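Local atomic coordinates of transcriptional regulator (Pyrococcus horikoshii, PDB entry 1UDD), a protein that is a TenA homologue of the TENA/THI-4/PQQC family, with an all-helical fold and a four-chain assembly. Residues H23-Q28 against W208-W212; Y140-E145 against W162-L167. All coordinates share one frame; numbering follows the deposited sequence.

Contact 1. Residues H23-Q28 against W208-W212; sequences HPFVVQ and WEMAW
An aromatic-rich helix-to-helix contact, pinned by one histidine-carboxylate hydrogen bond, packs the start of helix 24-31 against the C-terminal part of helix 190-213. The two short axes run almost perpendicular (81°), 9.3 Å apart at closest approach. His-23 works at both ring nitrogens. Its NE2 donates to Glu-209 OE1 at 2.7 Å, reaching the oxygen from above the carboxylate plane, while ND1 accepts from Phe-25 N at 3.2 Å. His-23 stands at the N-cap of helix 24-31, the second bond is its capping bond, and the two together fix the rotation of the imidazole. With CG anti to the backbone N (chi1 -163°), the ring swings toward helix 190-213, where Trp-208 CB sits over one face and Pro-24 CD lies over the rim of the opposite face. In this all-helical TenA-type fold the NE2 bond to Glu-209 ties the capping residue of an early helix to the last helix; Glu-209 also forms a salt bridge with Arg-213 through OE2. An edge of the His-23 ring is directed at the Trp-212 indole face in an offset edge-to-face pair, planes at 85°. Pro-24 CB lies 3.8 Å from the centroid of the Trp-212 six-membered ring, nearly on its normal. Val-26 CG2 sits over one face of the Trp-208 five-membered ring in a CH-pi contact of 3.6 Å to its centroid, and Ala-211 CB rests over a face of Phe-25.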
loop_
_atom_site.group_PDB
_atom_site.type_symbol
_atom_site.label_atom_id
_atom_site.label_comp_id
_atom_site.label_asym_id
_atom_site.label_seq_id
_atom_site.Cartn_x
_atom_site.Cartn_y
_atom_site.Cartn_z
ATOM N N HIS A 23 -15.696 -20.618 -24.858
ATOM C CA HIS A 23 -16.721 -19.613 -24.608
ATOM C C HIS A 23 -17.205 -19.020 -25.933
ATOM O O HIS A 23 -16.407 -18.671 -26.803
ATOM C CB HIS A 23 -16.175 -18.504 -23.702
ATOM C CG HIS A 23 -17.243 -17.664 -23.078
ATOM N ND1 HIS A 23 -17.874 -16.641 -23.748
ATOM C CD2 HIS A 23 -17.828 -17.733 -21.858
ATOM C CE1 HIS A 23 -18.806 -16.116 -22.972
ATOM N NE2 HIS A 23 -18.797 -16.761 -21.820
ATOM N N PRO A 24 -18.527 -18.911 -26.104
ATOM C CA PRO A 24 -19.145 -18.366 -27.316
ATOM C C PRO A 24 -18.491 -17.078 -27.797
ATOM O O PRO A 24 -18.135 -16.956 -28.969
ATOM C CB PRO A 24 -20.590 -18.152 -26.890
ATOM C CG PRO A 24 -20.806 -19.291 -25.969
ATOM C CD PRO A 24 -19.555 -19.314 -25.133
ATOM N N PHE A 25 -18.322 -16.123 -26.889
ATOM C CA PHE A 25 -17.708 -14.853 -27.255
ATOM C C PHE A 25 -16.330 -15.077 -27.865
ATOM O O PHE A 25 -16.006 -14.518 -28.918
ATOM C CB PHE A 25 -17.580 -13.945 -26.040
ATOM C CG PHE A 25 -17.312 -12.512 -26.390
ATOM C CD1 PHE A 25 -18.347 -11.584 -26.403
ATOM C CD2 PHE A 25 -16.033 -12.093 -26.732
ATOM C CE1 PHE A 25 -18.109 -10.264 -26.749
ATOM C CE2 PHE A 25 -15.786 -10.772 -27.081
ATOM C CZ PHE A 25 -16.827 -9.858 -27.088
ATOM N N VAL A 26 -15.522 -15.896 -27.202
ATOM C CA VAL A 26 -14.184 -16.190 -27.687
ATOM C C VAL A 26 -14.252 -16.927 -29.027
ATOM O O VAL A 26 -13.634 -16.509 -30.014
ATOM C CB VAL A 26 -13.387 -17.068 -26.682
ATOM C CG1 VAL A 26 -12.113 -17.558 -27.330
ATOM C CG2 VAL A 26 -13.054 -16.263 -25.423
ATOM N N VAL A 27 -15.001 -18.026 -29.054
ATOM C CA VAL A 27 -15.130 -18.817 -30.270
ATOM C C VAL A 27 -15.643 -17.973 -31.428
ATOM O O VAL A 27 -15.112 -18.036 -32.538
ATOM C CB VAL A 27 -16.076 -20.013 -30.069
ATOM C CG1 VAL A 27 -16.219 -20.779 -31.374
ATOM C CG2 VAL A 27 -15.538 -20.927 -28.988
ATOM N N GLN A 28 -16.661 -17.165 -31.172
ATOM C CA GLN A 28 -17.221 -16.341 -32.239
ATOM C C GLN A 28 -16.317 -15.200 -32.676
ATOM O O GLN A 28 -16.334 -14.804 -33.849
ATOM C CB GLN A 28 -18.585 -15.796 -31.824
ATOM C CG GLN A 28 -19.671 -16.843 -31.886
ATOM C CD GLN A 28 -21.021 -16.293 -31.505
ATOM O OE1 GLN A 28 -21.365 -15.162 -31.850
ATOM N NE2 GLN A 28 -21.804 -17.097 -30.802
ATOM N N TRP A 208 -15.359 -12.752 -20.143
ATOM C CA TRP A 208 -15.890 -13.066 -21.461
ATOM C C TRP A 208 -17.396 -13.183 -21.340
ATOM O O TRP A 208 -18.136 -12.697 -22.190
ATOM C CB TRP A 208 -15.292 -14.377 -21.992
ATOM C CG TRP A 208 -13.831 -14.261 -22.303
ATOM C CD1 TRP A 208 -12.809 -14.942 -21.707
ATOM C CD2 TRP A 208 -13.229 -13.412 -23.289
ATOM N NE1 TRP A 208 -11.611 -14.574 -22.262
ATOM C CE2 TRP A 208 -11.837 -13.635 -23.234
ATOM C CE3 TRP A 208 -13.735 -12.484 -24.218
ATOM C CZ2 TRP A 208 -10.937 -12.965 -24.070
ATOM C CZ3 TRP A 208 -12.840 -11.818 -25.051
ATOM C CH2 TRP A 208 -11.453 -12.063 -24.970
ATOM N N GLU A 209 -17.842 -13.809 -20.258
ATOM C CA GLU A 209 -19.261 -14.008 -20.028
ATOM C C GLU A 209 -20.020 -12.693 -19.959
ATOM O O GLU A 209 -21.093 -12.561 -20.544
ATOM C CB GLU A 209 -19.474 -14.800 -18.738
ATOM C CG GLU A 209 -20.931 -15.153 -18.440
ATOM C CD GLU A 209 -21.615 -15.885 -19.592
ATOM O OE1 GLU A 209 -20.960 -16.755 -20.209
ATOM O OE2 GLU A 209 -22.807 -15.597 -19.868
ATOM N N MET A 210 -19.471 -11.713 -19.250
ATOM C CA MET A 210 -20.158 -10.436 -19.144
ATOM C C MET A 210 -20.090 -9.685 -20.467
ATOM O O MET A 210 -20.961 -8.868 -20.770
ATOM C CB MET A 210 -19.563 -9.599 -18.008
ATOM C CG MET A 210 -18.237 -8.990 -18.307
ATOM S SD MET A 210 -18.398 -7.350 -18.965
ATOM C CE MET A 210 -16.619 -6.937 -19.097
ATOM N N ALA A 211 -19.051 -9.953 -21.253
ATOM C CA ALA A 211 -18.922 -9.312 -22.551
ATOM C C ALA A 211 -19.982 -9.938 -23.465
ATOM O O ALA A 211 -20.517 -9.290 -24.357
ATOM C CB ALA A 211 -17.533 -9.546 -23.115
ATOM N N TRP A 212 -20.276 -11.211 -23.225
ATOM C CA TRP A 212 -21.266 -11.936 -24.008
ATOM C C TRP A 212 -22.667 -11.461 -23.629
ATOM O O TRP A 212 -23.523 -11.282 -24.495
ATOM C CB TRP A 212 -21.130 -13.445 -23.756
ATOM C CG TRP A 212 -22.110 -14.282 -24.524
ATOM C CD1 TRP A 212 -23.167 -14.989 -24.014
ATOM C CD2 TRP A 212 -22.138 -14.486 -25.943
ATOM N NE1 TRP A 212 -23.849 -15.617 -25.032
ATOM C CE2 TRP A 212 -23.240 -15.324 -26.225
ATOM C CE3 TRP A 212 -21.337 -14.043 -27.005
ATOM C CZ2 TRP A 212 -23.564 -15.726 -27.528
ATOM C CZ3 TRP A 212 -21.661 -14.447 -28.306
ATOM C CH2 TRP A 212 -22.766 -15.279 -28.550
#

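Contact 2. Residues Y140-E145 against W162-L167; sequences YAEIAE and WGKVYL
Tyr-140 and Tyr-166 form the aromatic centre of a contact between helix 126-146 and residues 162-167, a segment that begins on helix 157-164. The backbones come close here, with Ala-141 CA 5.0 Å from Tyr-166 CA. Among the aromatic contacts, the main one is an edge-to-face pair: the CD2 edge of Tyr-140 is directed at one face of the Tyr-166 ring, CD2 lying 3.5 Å from Tyr-166 CZ, with centroids 5.3 Å apart and planes at 71°. The two side chains nevertheless run side by side and point the same way, so the steep angle between the planes comes from the turn of the rings rather than from a crossing of the chains. Trp-162 joins less closely, its CZ2 standing 4.2 Å from Tyr-140 CE2, and Tyr-166 CE1 lies over the rim of one indole face. The aliphatic contacts centre on Ala-144, whose CB meets Tyr-166 CB at 3.7 Å and both methyls of Leu-167. Leu-167 CD2 approaches Ala-144 CB to 3.4 Å, tighter than usual for two carbons. CG of Leu-167 is anti to its carbonyl carbon (chi1 -66°), which brings both methyls against helix 126-146; the second, CD1, also lies 3.6 Å from Glu-145 N. In polar terms, Tyr-140 is anchored beyond this pair of segments, its OH hydrogen-bonded to Tyr-42 OH on helix 36-63. Tyr-171 of helix 169-183 packs edge-to-face with Tyr-166 and also touches Tyr-140, Phe-39 of helix 36-63 meets Trp-162 edge-to-face, and Tyr-30 of helix 24-31 lies against Ala-144.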
loop_
_atom_site.group_PDB
_atom_site.type_symbol
_atom_site.label_atom_id
_atom_site.label_comp_id
_atom_site.label_asym_id
_atom_site.label_seq_id
_atom_site.Cartn_x
_atom_site.Cartn_y
_atom_site.Cartn_z
ATOM N N TYR A 140 -4.620 -15.158 -22.941
ATOM C CA TYR A 140 -4.850 -14.470 -24.207
ATOM C C TYR A 140 -3.986 -15.061 -25.313
ATOM O O TYR A 140 -4.401 -15.123 -26.476
ATOM C CB TYR A 140 -4.585 -12.962 -24.063
ATOM C CG TYR A 140 -5.828 -12.179 -23.675
ATOM C CD1 TYR A 140 -6.510 -12.445 -22.479
ATOM C CD2 TYR A 140 -6.374 -11.232 -24.545
ATOM C CE1 TYR A 140 -7.717 -11.784 -22.171
ATOM C CE2 TYR A 140 -7.569 -10.577 -24.252
ATOM C CZ TYR A 140 -8.235 -10.854 -23.073
ATOM O OH TYR A 140 -9.424 -10.209 -22.813
ATOM N N ALA A 141 -2.788 -15.500 -24.955
ATOM C CA ALA A 141 -1.903 -16.114 -25.930
ATOM C C ALA A 141 -2.389 -17.528 -26.241
ATOM O O ALA A 141 -2.388 -17.941 -27.403
ATOM C CB ALA A 141 -0.470 -16.153 -25.396
ATOM N N GLU A 142 -2.803 -18.270 -25.207
ATOM C CA GLU A 142 -3.272 -19.644 -25.401
ATOM C C GLU A 142 -4.556 -19.688 -26.216
ATOM O O GLU A 142 -4.762 -20.604 -27.009
ATOM C CB GLU A 142 -3.510 -20.349 -24.060
ATOM C CG GLU A 142 -2.274 -20.796 -23.332
ATOM C CD GLU A 142 -1.449 -21.822 -24.095
ATOM O OE1 GLU A 142 -2.026 -22.671 -24.810
ATOM O OE2 GLU A 142 -0.209 -21.792 -23.955
ATOM N N ILE A 143 -5.429 -18.710 -25.994
ATOM C CA ILE A 143 -6.680 -18.641 -26.727
ATOM C C ILE A 143 -6.380 -18.467 -28.218
ATOM O O ILE A 143 -6.945 -19.169 -29.048
ATOM C CB ILE A 143 -7.550 -17.457 -26.245
ATOM C CG1 ILE A 143 -8.052 -17.701 -24.815
ATOM C CG2 ILE A 143 -8.723 -17.275 -27.182
ATOM C CD1 ILE A 143 -8.809 -16.490 -24.206
ATOM N N ALA A 144 -5.491 -17.533 -28.551
ATOM C CA ALA A 144 -5.131 -17.283 -29.947
ATOM C C ALA A 144 -4.507 -18.537 -30.540
ATOM O O ALA A 144 -4.868 -18.957 -31.641
ATOM C CB ALA A 144 -4.161 -16.112 -30.050
ATOM N N GLU A 145 -3.573 -19.139 -29.808
ATOM C CA GLU A 145 -2.926 -20.362 -30.276
ATOM C C GLU A 145 -4.010 -21.405 -30.547
ATOM O O GLU A 145 -4.009 -22.056 -31.585
ATOM C CB GLU A 145 -1.942 -20.873 -29.213
ATOM C CG GLU A 145 -1.244 -22.197 -29.526
ATOM C CD GLU A 145 -0.397 -22.145 -30.785
ATOM O OE1 GLU A 145 0.179 -21.073 -31.062
ATOM O OE2 GLU A 145 -0.294 -23.180 -31.486
ATOM N N TRP A 162 -6.865 -7.626 -34.449
ATOM C CA TRP A 162 -6.968 -7.806 -33.007
ATOM C C TRP A 162 -6.323 -9.106 -32.532
ATOM O O TRP A 162 -5.511 -9.108 -31.610
ATOM C CB TRP A 162 -8.441 -7.793 -32.585
ATOM C CG TRP A 162 -8.625 -7.953 -31.115
ATOM C CD1 TRP A 162 -8.579 -6.968 -30.169
ATOM C CD2 TRP A 162 -8.828 -9.180 -30.411
ATOM N NE1 TRP A 162 -8.741 -7.508 -28.915
ATOM C CE2 TRP A 162 -8.895 -8.866 -29.034
ATOM C CE3 TRP A 162 -8.957 -10.520 -30.809
ATOM C CZ2 TRP A 162 -9.088 -9.846 -28.045
ATOM C CZ3 TRP A 162 -9.149 -11.496 -29.826
ATOM C CH2 TRP A 162 -9.213 -11.148 -28.457
ATOM N N GLY A 163 -6.678 -10.209 -33.181
ATOM C CA GLY A 163 -6.149 -11.499 -32.785
ATOM C C GLY A 163 -4.673 -11.753 -33.010
ATOM O O GLY A 163 -3.998 -12.303 -32.135
ATOM N N LYS A 164 -4.164 -11.358 -34.171
ATOM C CA LYS A 164 -2.762 -11.591 -34.504
ATOM C C LYS A 164 -1.773 -11.080 -33.464
ATOM O O LYS A 164 -0.672 -11.618 -33.334
ATOM C CB LYS A 164 -2.446 -10.992 -35.883
ATOM C CG LYS A 164 -3.284 -11.619 -37.002
ATOM C CD LYS A 164 -2.851 -11.194 -38.409
ATOM C CE LYS A 164 -3.061 -9.702 -38.667
ATOM N NZ LYS A 164 -2.040 -8.860 -37.987
ATOM N N VAL A 165 -2.163 -10.061 -32.708
ATOM C CA VAL A 165 -1.267 -9.514 -31.698
ATOM C C VAL A 165 -0.792 -10.590 -30.711
ATOM O O VAL A 165 0.381 -10.632 -30.326
ATOM C CB VAL A 165 -1.948 -8.384 -30.900
ATOM C CG1 VAL A 165 -0.964 -7.781 -29.924
ATOM C CG2 VAL A 165 -2.475 -7.320 -31.842
ATOM N N TYR A 166 -1.697 -11.480 -30.329
ATOM C CA TYR A 166 -1.357 -12.514 -29.361
ATOM C C TYR A 166 -0.515 -13.687 -29.865
ATOM O O TYR A 166 0.021 -14.449 -29.055
ATOM C CB TYR A 166 -2.642 -12.991 -28.678
ATOM C CG TYR A 166 -3.458 -11.821 -28.166
ATOM C CD1 TYR A 166 -4.688 -11.506 -28.735
ATOM C CD2 TYR A 166 -2.967 -10.995 -27.156
ATOM C CE1 TYR A 166 -5.419 -10.398 -28.319
ATOM C CE2 TYR A 166 -3.687 -9.875 -26.728
ATOM C CZ TYR A 166 -4.916 -9.585 -27.319
ATOM O OH TYR A 166 -5.637 -8.486 -26.920
ATOM N N LEU A 167 -0.363 -13.808 -31.185
ATOM C CA LEU A 167 0.455 -14.878 -31.772
ATOM C C LEU A 167 1.881 -14.416 -32.072
ATOM O O LEU A 167 2.745 -15.232 -32.390
ATOM C CB LEU A 167 -0.147 -15.386 -33.088
ATOM C CG LEU A 167 -1.487 -16.105 -33.116
ATOM C CD1 LEU A 167 -1.493 -17.202 -32.068
ATOM C CD2 LEU A 167 -2.600 -15.109 -32.885
#

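How the contacts relate
The centres of contacts 1 and 2 are 15 Å apart, and their side chains meet directly. Along the chain the order is 23-28, 140-145, 162-167, 208-212, so contact 2 falls wholly within the span that contact 1 bridges. No helix is shared: contact 1 joins 24-31 to 190-213, contact 2 joins 126-146 to 157-164 with the residues that follow. Trp-208 is one bridge between them, its CZ2 lying 3.4 Å from Tyr-140 OH; Val-26 CG1 and Ile-143 CG2 pack at the same distance. Tyr-42 of helix 36-63 touches both contacts, so helices 24-31, 36-63, 126-146 and 190-213 meet around these side chains.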